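Local coordinates for protein polyketide synthase PksL (Bacillus subtilis, PDB 5E1V) that probably dehydrates beta-hydroxyacyl intermediates carried on an acyl carrier protein, as the dehydratase domain of a trans-AT polyketide synthase split module in bacillaene biosynthesis, at residues 33-38 / 52-57; 220-225 / 265-270; 67-72 / 91-96. All blocks are in the same frame, centred on the assembly; numbering follows the deposited sequence.

Contact 1 of 3, residues 33-38 / 52-57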
loop_
_atom_site.group_PDB
_atom_site.type_symbol
_atom_site.label_atom_id
_atom_site.label_comp_id
_atom_site.label_asym_id
_atom_site.label_seq_id
_atom_site.Cartn_x
_atom_site.Cartn_y
_atom_site.Cartn_z
ATOM N N ALA A 33 1.888 1.479 2.905
ATOM C CA ALA A 33 3.053 2.341 2.867
ATOM C C ALA A 33 4.323 1.602 3.118
ATOM O O ALA A 33 5.401 2.092 2.828
ATOM C CB ALA A 33 2.878 3.491 3.862
ATOM N N TYR A 34 4.241 0.373 3.657
ATOM C CA TYR A 34 5.486 -0.422 3.871
ATOM C C TYR A 34 6.221 -0.766 2.579
ATOM O O TYR A 34 7.434 -1.122 2.620
ATOM C CB TYR A 34 5.142 -1.712 4.680
ATOM C CG TYR A 34 4.925 -1.480 6.128
ATOM C CD1 TYR A 34 5.882 -0.904 6.885
ATOM C CD2 TYR A 34 3.736 -1.840 6.737
ATOM C CE1 TYR A 34 5.719 -0.734 8.287
ATOM C CE2 TYR A 34 3.524 -1.692 8.097
ATOM C CZ TYR A 34 4.518 -1.195 8.894
ATOM O OH TYR A 34 4.319 -0.996 10.225
ATOM N N ILE A 35 5.507 -0.886 1.469
ATOM C CA ILE A 35 6.163 -1.190 0.160
ATOM C C ILE A 35 7.221 -0.113 -0.201
ATOM O O ILE A 35 8.405 -0.409 -0.446
ATOM C CB ILE A 35 5.132 -1.338 -0.959
ATOM C CG1 ILE A 35 4.217 -2.548 -0.608
ATOM C CG2 ILE A 35 5.834 -1.543 -2.259
ATOM C CD1 ILE A 35 2.957 -2.596 -1.392
ATOM N N ASP A 36 6.754 1.155 -0.125
ATOM C CA ASP A 36 7.669 2.288 -0.341
ATOM C C ASP A 36 8.808 2.307 0.656
ATOM O O ASP A 36 9.985 2.384 0.225
ATOM C CB ASP A 36 6.959 3.613 -0.452
ATOM C CG ASP A 36 7.900 4.680 -0.975
ATOM O OD1 ASP A 36 8.157 4.659 -2.195
ATOM O OD2 ASP A 36 8.413 5.420 -0.120
ATOM N N ILE A 37 8.497 2.179 1.956
ATOM C CA ILE A 37 9.479 2.130 3.005
ATOM C C ILE A 37 10.616 1.118 2.660
ATOM O O ILE A 37 11.816 1.485 2.613
ATOM C CB ILE A 37 8.841 1.912 4.380
ATOM C CG1 ILE A 37 8.104 3.176 4.840
ATOM C CG2 ILE A 37 9.875 1.437 5.381
ATOM C CD1 ILE A 37 7.031 2.929 5.835
ATOM N N ILE A 38 10.221 -0.116 2.375
ATOM C CA ILE A 38 11.183 -1.161 2.187
ATOM C C ILE A 38 12.035 -0.977 0.910
ATOM O O ILE A 38 13.252 -1.052 0.992
ATOM C CB ILE A 38 10.525 -2.544 2.210
ATOM C CG1 ILE A 38 9.929 -2.792 3.579
ATOM C CG2 ILE A 38 11.617 -3.630 2.002
ATOM C CD1 ILE A 38 8.967 -3.960 3.554
ATOM N N LEU A 52 14.268 -7.048 -7.363
ATOM C CA LEU A 52 13.821 -7.512 -6.087
ATOM C C LEU A 52 12.397 -8.064 -6.262
ATOM O O LEU A 52 11.709 -7.794 -7.308
ATOM C CB LEU A 52 13.803 -6.347 -5.120
ATOM C CG LEU A 52 15.079 -5.534 -5.048
ATOM C CD1 LEU A 52 14.942 -4.318 -4.130
ATOM C CD2 LEU A 52 16.179 -6.456 -4.581
ATOM N N GLN A 53 12.034 -8.969 -5.367
ATOM C CA GLN A 53 10.641 -9.322 -5.135
ATOM C C GLN A 53 10.433 -9.328 -3.633
ATOM O O GLN A 53 11.116 -10.060 -2.946
ATOM C CB GLN A 53 10.279 -10.730 -5.659
ATOM C CG GLN A 53 8.835 -11.073 -5.337
ATOM C CD GLN A 53 8.513 -12.557 -5.618
ATOM O OE1 GLN A 53 9.404 -13.375 -5.756
ATOM N NE2 GLN A 53 7.241 -12.891 -5.618
ATOM N N LEU A 54 9.459 -8.561 -3.168
ATOM C CA LEU A 54 9.066 -8.500 -1.770
ATOM C C LEU A 54 8.086 -9.680 -1.592
ATOM O O LEU A 54 7.213 -9.901 -2.442
ATOM C CB LEU A 54 8.340 -7.195 -1.519
ATOM C CG LEU A 54 7.915 -6.962 -0.022
ATOM C CD1 LEU A 54 9.063 -6.861 0.965
ATOM C CD2 LEU A 54 7.115 -5.656 -0.005
ATOM N N ARG A 55 8.323 -10.460 -0.558
ATOM C CA ARG A 55 7.431 -11.581 -0.276
ATOM C C ARG A 55 7.019 -11.741 1.155
ATOM O O ARG A 55 7.791 -11.454 2.043
ATOM C CB ARG A 55 8.070 -12.926 -0.714
ATOM C CG ARG A 55 8.401 -13.078 -2.189
ATOM C CD ARG A 55 9.067 -14.426 -2.434
ATOM N NE ARG A 55 8.097 -15.501 -2.613
ATOM C CZ ARG A 55 8.425 -16.755 -2.929
ATOM N NH1 ARG A 55 9.711 -17.106 -3.092
ATOM N NH2 ARG A 55 7.464 -17.663 -3.111
ATOM N N ASN A 56 5.796 -12.241 1.344
ATOM C CA ASN A 56 5.255 -12.700 2.622
ATOM C C ASN A 56 5.395 -11.642 3.685
ATOM O O ASN A 56 6.031 -11.881 4.684
ATOM C CB ASN A 56 5.986 -13.995 3.045
ATOM C CG ASN A 56 5.744 -15.122 2.031
ATOM O OD1 ASN A 56 4.773 -15.088 1.194
ATOM N ND2 ASN A 56 6.653 -16.049 2.009
ATOM N N LEU A 57 4.941 -10.427 3.369
ATOM C CA LEU A 57 4.875 -9.352 4.354
ATOM C C LEU A 57 3.724 -9.555 5.269
ATOM O O LEU A 57 2.596 -9.734 4.825
ATOM C CB LEU A 57 4.718 -7.948 3.642
ATOM C CG LEU A 57 4.942 -6.789 4.569
ATOM C CD1 LEU A 57 5.713 -5.540 4.053
ATOM C CD2 LEU A 57 3.542 -6.314 5.098
#
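Ile38 reaches from the helix into the angle between Leu54 and Leu57, and the methyl at its tip carries the contact: CD1 lies 3.7 Å from Leu57 CD1 and 3.9 Å from Leu54 CD1. Its CG1 branch stands anti to the carbonyl carbon (chi1 -64°) and continues extended, so the longer arm projects to the strand. Ile38 meets Leu54 nearly at a right angle, whereas Leu57 slides past it in the opposite direction. The same Leu57 CD1 also touches the root of Tyr34, 3.9 Å from its CB. One helical turn is thus spanned by a single leucine methyl. Ile35 adds a looser touch, its CG1 4.3 Å from Leu54 CD2. No hydrogen bond crosses; branched aliphatic residues suit this buried site because they fill it without leaving polar atoms to satisfy.

Leu54 and Leu57 are three residues apart, yet both point at the helix. A G1 beta bulge explains this: Asn56 and Leu57 both face Tyr220, and Asn56 adopts a left-handed backbone conformation (phi 53°), one that asparagine tolerates well. In the helix, Ile38 N bonds to Tyr34 O, setting one turn between the two residues that Leu57 CD1 touches.

Helix 34-44 lies against the strand like the central helix of a hotdog fold against its enclosing sheet. Tyr39 of that helix also touches Leu54. Strand 53-59 runs between strands 104-112 and 215-225, and the first of these extends the floor under the helix, with Tyr106 meeting Tyr34 and Met107 meeting Ile38.

Contact 2 of 3, residues 220-225 / 265-270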
loop_
_atom_site.group_PDB
_atom_site.type_symbol
_atom_site.label_atom_id
_atom_site.label_comp_id
_atom_site.label_asym_id
_atom_site.label_seq_id
_atom_site.Cartn_x
_atom_site.Cartn_y
_atom_site.Cartn_z
ATOM N N TYR A 220 0.717 -9.567 2.481
ATOM C CA TYR A 220 0.988 -9.453 1.077
ATOM C C TYR A 220 1.746 -10.690 0.710
ATOM O O TYR A 220 2.800 -10.891 1.249
ATOM C CB TYR A 220 1.886 -8.208 0.646
ATOM C CG TYR A 220 1.523 -6.882 1.256
ATOM C CD1 TYR A 220 0.229 -6.662 1.679
ATOM C CD2 TYR A 220 2.497 -5.832 1.459
ATOM C CE1 TYR A 220 -0.155 -5.496 2.310
ATOM C CE2 TYR A 220 2.105 -4.658 2.137
ATOM C CZ TYR A 220 0.779 -4.502 2.541
ATOM O OH TYR A 220 0.212 -3.408 3.209
ATOM N N GLU A 221 1.278 -11.467 -0.266
ATOM C CA GLU A 221 2.019 -12.640 -0.730
ATOM C C GLU A 221 3.323 -12.213 -1.451
ATOM O O GLU A 221 4.466 -12.659 -1.159
ATOM C CB GLU A 221 1.144 -13.503 -1.661
ATOM C CG GLU A 221 1.941 -14.682 -2.180
ATOM C CD GLU A 221 1.081 -15.727 -2.839
ATOM O OE1 GLU A 221 0.014 -16.054 -2.297
ATOM O OE2 GLU A 221 1.493 -16.198 -3.915
ATOM N N SER A 222 3.150 -11.264 -2.362
ATOM C CA SER A 222 4.273 -10.711 -3.130
ATOM C C SER A 222 3.987 -9.358 -3.752
ATOM O O SER A 222 2.844 -8.986 -4.043
ATOM C CB SER A 222 4.689 -11.627 -4.300
ATOM O OG SER A 222 3.632 -11.922 -5.085
ATOM N N PHE A 223 5.086 -8.677 -3.977
ATOM C CA PHE A 223 5.127 -7.463 -4.714
ATOM C C PHE A 223 6.324 -7.519 -5.587
ATOM O O PHE A 223 7.424 -7.828 -5.151
ATOM C CB PHE A 223 5.218 -6.196 -3.806
ATOM C CG PHE A 223 5.134 -4.956 -4.587
ATOM C CD1 PHE A 223 3.934 -4.505 -5.018
ATOM C CD2 PHE A 223 6.223 -4.282 -4.914
ATOM C CE1 PHE A 223 3.811 -3.309 -5.732
ATOM C CE2 PHE A 223 6.158 -3.097 -5.615
ATOM C CZ PHE A 223 4.943 -2.626 -6.047
ATOM N N SER A 224 6.106 -7.134 -6.824
ATOM C CA SER A 224 7.110 -7.161 -7.860
ATOM C C SER A 224 6.836 -5.947 -8.727
ATOM O O SER A 224 5.666 -5.709 -9.025
ATOM C CB SER A 224 6.908 -8.437 -8.720
ATOM O OG SER A 224 7.995 -8.413 -9.601
ATOM N N ALA A 225 7.871 -5.288 -9.192
ATOM C CA ALA A 225 7.773 -4.056 -9.971
ATOM C C ALA A 225 8.994 -3.887 -10.921
ATOM O O ALA A 225 10.149 -4.117 -10.530
ATOM C CB ALA A 225 7.667 -2.852 -9.027
ATOM N N GLU A 265 2.788 -5.705 -9.609
ATOM C CA GLU A 265 1.664 -6.452 -9.083
ATOM C C GLU A 265 1.824 -6.744 -7.623
ATOM O O GLU A 265 2.863 -7.239 -7.203
ATOM C CB GLU A 265 1.506 -7.794 -9.812
ATOM C CG GLU A 265 0.302 -8.621 -9.340
ATOM C CD GLU A 265 0.095 -9.849 -10.231
ATOM O OE1 GLU A 265 -0.617 -9.744 -11.238
ATOM O OE2 GLU A 265 0.691 -10.883 -9.968
ATOM N N LEU A 266 0.758 -6.476 -6.865
ATOM C CA LEU A 266 0.659 -6.936 -5.460
ATOM C C LEU A 266 -0.218 -8.136 -5.408
ATOM O O LEU A 266 -1.455 -7.998 -5.512
ATOM C CB LEU A 266 0.067 -5.851 -4.529
ATOM C CG LEU A 266 0.170 -6.032 -3.033
ATOM C CD1 LEU A 266 1.566 -6.072 -2.493
ATOM C CD2 LEU A 266 -0.535 -4.939 -2.331
ATOM N N LYS A 267 0.381 -9.301 -5.244
ATOM C CA LYS A 267 -0.451 -10.549 -5.265
ATOM C C LYS A 267 -1.004 -10.959 -3.908
ATOM O O LYS A 267 -0.291 -11.001 -2.909
ATOM C CB LYS A 267 0.387 -11.648 -5.925
ATOM C CG LYS A 267 -0.277 -13.014 -6.140
ATOM C CD LYS A 267 0.616 -13.828 -7.106
ATOM C CE LYS A 267 0.135 -15.280 -7.276
ATOM N NZ LYS A 267 -1.347 -15.330 -7.400
ATOM N N ASN A 268 -2.312 -11.281 -3.846
ATOM C CA ASN A 268 -3.003 -11.680 -2.592
ATOM C C ASN A 268 -2.769 -10.720 -1.431
ATOM O O ASN A 268 -2.298 -11.067 -0.386
ATOM C CB ASN A 268 -2.705 -13.119 -2.248
ATOM C CG ASN A 268 -3.601 -14.059 -3.052
ATOM O OD1 ASN A 268 -4.821 -13.898 -3.033
ATOM N ND2 ASN A 268 -3.014 -14.978 -3.785
ATOM N N PHE A 269 -3.092 -9.477 -1.714
ATOM C CA PHE A 269 -3.258 -8.459 -0.670
ATOM C C PHE A 269 -4.456 -8.887 0.200
ATOM O O PHE A 269 -5.626 -8.813 -0.228
ATOM C CB PHE A 269 -3.439 -7.102 -1.291
ATOM C CG PHE A 269 -3.862 -6.028 -0.340
ATOM C CD1 PHE A 269 -3.545 -6.091 0.970
ATOM C CD2 PHE A 269 -4.584 -4.940 -0.787
ATOM C CE1 PHE A 269 -3.945 -5.105 1.850
ATOM C CE2 PHE A 269 -5.028 -3.976 0.093
ATOM C CZ PHE A 269 -4.691 -4.062 1.430
ATOM N N THR A 270 -4.109 -9.325 1.407
ATOM C CA THR A 270 -5.047 -9.854 2.429
ATOM C C THR A 270 -5.211 -8.823 3.558
ATOM O O THR A 270 -4.210 -8.367 4.191
ATOM C CB THR A 270 -4.515 -11.122 3.120
ATOM O OG1 THR A 270 -4.007 -12.070 2.144
ATOM C CG2 THR A 270 -5.626 -11.763 3.964
HETATM O O HOH W 1 3.809 -9.873 -7.190
#
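Strands 222-225 and 265-270 run antiparallel, their axes approaching to 4.8 Å and their N-to-C directions differing by 170°, with a classic beta bulge where Glu221 and Ser222 both face Lys267. Lys267 N bonds to Ser222 O at 2.8 Å and Glu265 N to Ser224 O at 2.9 Å, the latter nearly along the C=O axis. At the bulge, Lys267 O receives only weak bonds, from the N atoms of Glu221 and Ser222.

On the apolar face, Leu266 CD1 wedges between Tyr220 CB and Phe223 CD1, 3.8 Å from each, while its CD2 covers one face of the Tyr220 ring. Tyr220 CE1 meets Phe269 CD1 at 3.7 Å, the rings steeply inclined; the Tyr220 hydroxyl bonds to Gly31 O. The other face is polar and partly exposed, as serine and long charged side chains suit. A water joins Ser222 OG to Glu265 O, and Glu221 runs alongside Lys267, its OE2 4.6 Å from NZ, too far for a salt bridge.

Strand 53-59 flanks 215-225 and strand 248-256 flanks 262-273. Ile35 of helix 34-44 packs onto Tyr220, Phe223 and Leu266, so the apolar face lines the helix-bearing interior.

Contact 3 of 3, residues 67-72 / 91-96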
loop_
_atom_site.group_PDB
_atom_site.type_symbol
_atom_site.label_atom_id
_atom_site.label_comp_id
_atom_site.label_asym_id
_atom_site.label_seq_id
_atom_site.Cartn_x
_atom_site.Cartn_y
_atom_site.Cartn_z
ATOM N N GLN A 67 -1.064 12.757 19.178
ATOM C CA GLN A 67 -0.573 13.982 19.746
ATOM C C GLN A 67 0.862 14.162 19.236
ATOM O O GLN A 67 1.075 14.078 18.001
ATOM C CB GLN A 67 -0.678 13.949 21.277
ATOM C CG GLN A 67 -2.076 13.819 21.863
ATOM C CD GLN A 67 -1.973 13.653 23.394
ATOM O OE1 GLN A 67 -1.104 12.929 23.904
ATOM N NE2 GLN A 67 -2.801 14.360 24.125
ATOM N N ASP A 68 1.800 14.330 20.153
ATOM C CA ASP A 68 3.219 14.531 19.855
ATOM C C ASP A 68 4.056 13.278 20.000
ATOM O O ASP A 68 5.271 13.374 19.995
ATOM C CB ASP A 68 3.868 15.640 20.720
ATOM C CG ASP A 68 3.745 15.403 22.234
ATOM O OD1 ASP A 68 2.860 14.711 22.658
ATOM O OD2 ASP A 68 4.495 16.004 23.011
ATOM N N ALA A 69 3.422 12.106 20.139
ATOM C CA ALA A 69 4.172 10.853 20.380
ATOM C C ALA A 69 4.950 10.501 19.083
ATOM O O ALA A 69 4.512 10.828 17.969
ATOM C CB ALA A 69 3.227 9.720 20.750
ATOM N N VAL A 70 6.148 9.954 19.236
ATOM C CA VAL A 70 6.983 9.614 18.033
ATOM C C VAL A 70 7.208 8.125 18.095
ATOM O O VAL A 70 7.501 7.649 19.199
ATOM C CB VAL A 70 8.365 10.292 18.067
ATOM C CG1 VAL A 70 9.257 9.776 16.933
ATOM C CG2 VAL A 70 8.270 11.801 17.977
ATOM N N ILE A 71 7.059 7.386 16.988
ATOM C CA ILE A 71 7.424 5.999 16.972
ATOM C C ILE A 71 8.775 5.900 16.213
ATOM O O ILE A 71 8.901 6.238 15.035
ATOM C CB ILE A 71 6.347 5.045 16.366
ATOM C CG1 ILE A 71 5.174 4.738 17.330
ATOM C CG2 ILE A 71 6.994 3.687 15.990
ATOM C CD1 ILE A 71 4.571 5.891 18.068
ATOM N N VAL A 72 9.787 5.421 16.918
ATOM C CA VAL A 72 11.087 5.273 16.324
ATOM C C VAL A 72 11.141 3.843 15.816
ATOM O O VAL A 72 11.191 2.913 16.620
ATOM C CB VAL A 72 12.169 5.561 17.332
ATOM C CG1 VAL A 72 13.525 5.348 16.678
ATOM C CG2 VAL A 72 12.003 7.006 17.872
ATOM N N GLY A 91 9.354 -1.053 16.716
ATOM C CA GLY A 91 9.376 0.289 17.109
ATOM C C GLY A 91 9.151 0.531 18.615
ATOM O O GLY A 91 8.524 -0.244 19.328
ATOM N N ILE A 92 9.679 1.640 19.033
ATOM C CA ILE A 92 9.516 2.165 20.393
ATOM C C ILE A 92 8.860 3.541 20.362
ATOM O O ILE A 92 9.322 4.418 19.661
ATOM C CB ILE A 92 10.932 2.350 21.006
ATOM C CG1 ILE A 92 11.670 1.005 20.976
ATOM C CG2 ILE A 92 10.799 2.954 22.392
ATOM C CD1 ILE A 92 13.167 1.004 21.309
ATOM N N GLU A 93 7.839 3.749 21.172
ATOM C CA GLU A 93 7.198 5.033 21.264
ATOM C C GLU A 93 7.845 6.002 22.277
ATOM O O GLU A 93 7.983 5.671 23.435
ATOM C CB GLU A 93 5.730 4.836 21.622
ATOM C CG GLU A 93 4.980 6.186 21.658
ATOM C CD GLU A 93 3.933 6.306 22.743
ATOM O OE1 GLU A 93 4.309 6.400 23.920
ATOM O OE2 GLU A 93 2.733 6.403 22.426
ATOM N N LYS A 94 8.209 7.197 21.822
ATOM C CA LYS A 94 8.891 8.190 22.630
ATOM C C LYS A 94 7.933 9.327 22.818
ATOM O O LYS A 94 7.276 9.806 21.889
ATOM C CB LYS A 94 10.194 8.658 21.995
ATOM C CG LYS A 94 11.328 7.652 22.140
ATOM C CD LYS A 94 12.659 8.181 21.600
ATOM C CE LYS A 94 13.622 7.031 21.316
ATOM N NZ LYS A 94 14.927 7.511 20.781
ATOM N N ARG A 95 7.796 9.745 24.058
ATOM C CA ARG A 95 6.913 10.838 24.311
ATOM C C ARG A 95 7.323 11.491 25.603
ATOM O O ARG A 95 8.344 11.149 26.222
ATOM C CB ARG A 95 5.486 10.330 24.412
ATOM C CG ARG A 95 4.427 11.317 23.936
ATOM C CD ARG A 95 3.200 11.240 24.814
ATOM N NE ARG A 95 2.473 9.998 24.559
ATOM C CZ ARG A 95 1.258 9.909 24.006
ATOM N NH1 ARG A 95 0.685 8.709 23.814
ATOM N NH2 ARG A 95 0.613 10.995 23.648
ATOM N N ASP A 96 6.500 12.443 25.980
ATOM C CA ASP A 96 6.544 13.115 27.269
ATOM C C ASP A 96 5.264 13.982 27.202
ATOM O O ASP A 96 5.294 14.960 26.458
ATOM C CB ASP A 96 7.801 13.980 27.355
ATOM C CG ASP A 96 9.063 13.186 27.811
ATOM O OD1 ASP A 96 10.085 13.258 27.102
ATOM O OD2 ASP A 96 9.044 12.453 28.826
#
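Arg95 and Val72 bury the most surface here, followed by Lys94, and they work at different places along the open end of the hairpin formed by strands 70-81 and 84-94. Arg95 comes just after its strand and bends back at chi2 and chi3 (chi3 -72°), which lays the guanidinium flat over Ala69. Ala69 CB sits 3.8 Å above the plane, over its centre; a small methyl suits this spot because it lets the flat group settle close. At the guanidinium edge, Gln67 OE1 approaches NH2 to 2.6 Å, but the angle is poor for a hydrogen bond. NH1 instead forms a salt bridge with Glu93 OE2, at 3.4 Å, and another with Glu66.

Val72 is held by its backbone in a hydrogen-bonded antiparallel pair with Ile92, Val72 N to Ile92 O being 3.0 Å. Its CG2 receives the aliphatic arm of Lys94, which is extended and crosses obliquely to bring CE within 3.8 Å. Lys94 itself pairs with Val70, its N bonding to Val70 O at 2.8 Å and nearly straight (173°).

Val70, Ile71, Val72 and Ile92 are beta-branched, a type that suits extended strands. Lys94 carries its ammonium outward past Val72, whereas Arg95 turns its charge back onto the 67-72 side. There the carboxylates of Glu93 and Glu66 probably compensate it and steady the folded-back pose, although at a partly exposed edge solvent would probably weaken the ion pairs.

Overall arrangement
Contact 1 closes first along the chain, contact 3 follows, and contact 2 comes last. Contacts 1 and 2 are close neighbours, their centres 9 Å apart, because strands 53-59 and 215-225 lie side by side: Asn56 N probably bonds to Glu221 O, and Phe223 N to Leu54 O. These strands belong to different hotdog-type portions of the chain, so the junction is consistent with two hotdog units fused edge to edge into a double hotdog. Contact 3 is peripheral, its centre 24 Å from that of contact 1 and 30 Å from that of contact 2. Strand 104-112 lies between strand 84-94 of its hairpin and strand 53-59, so contact 3 sits further out in the same run of strands of this monomeric domain.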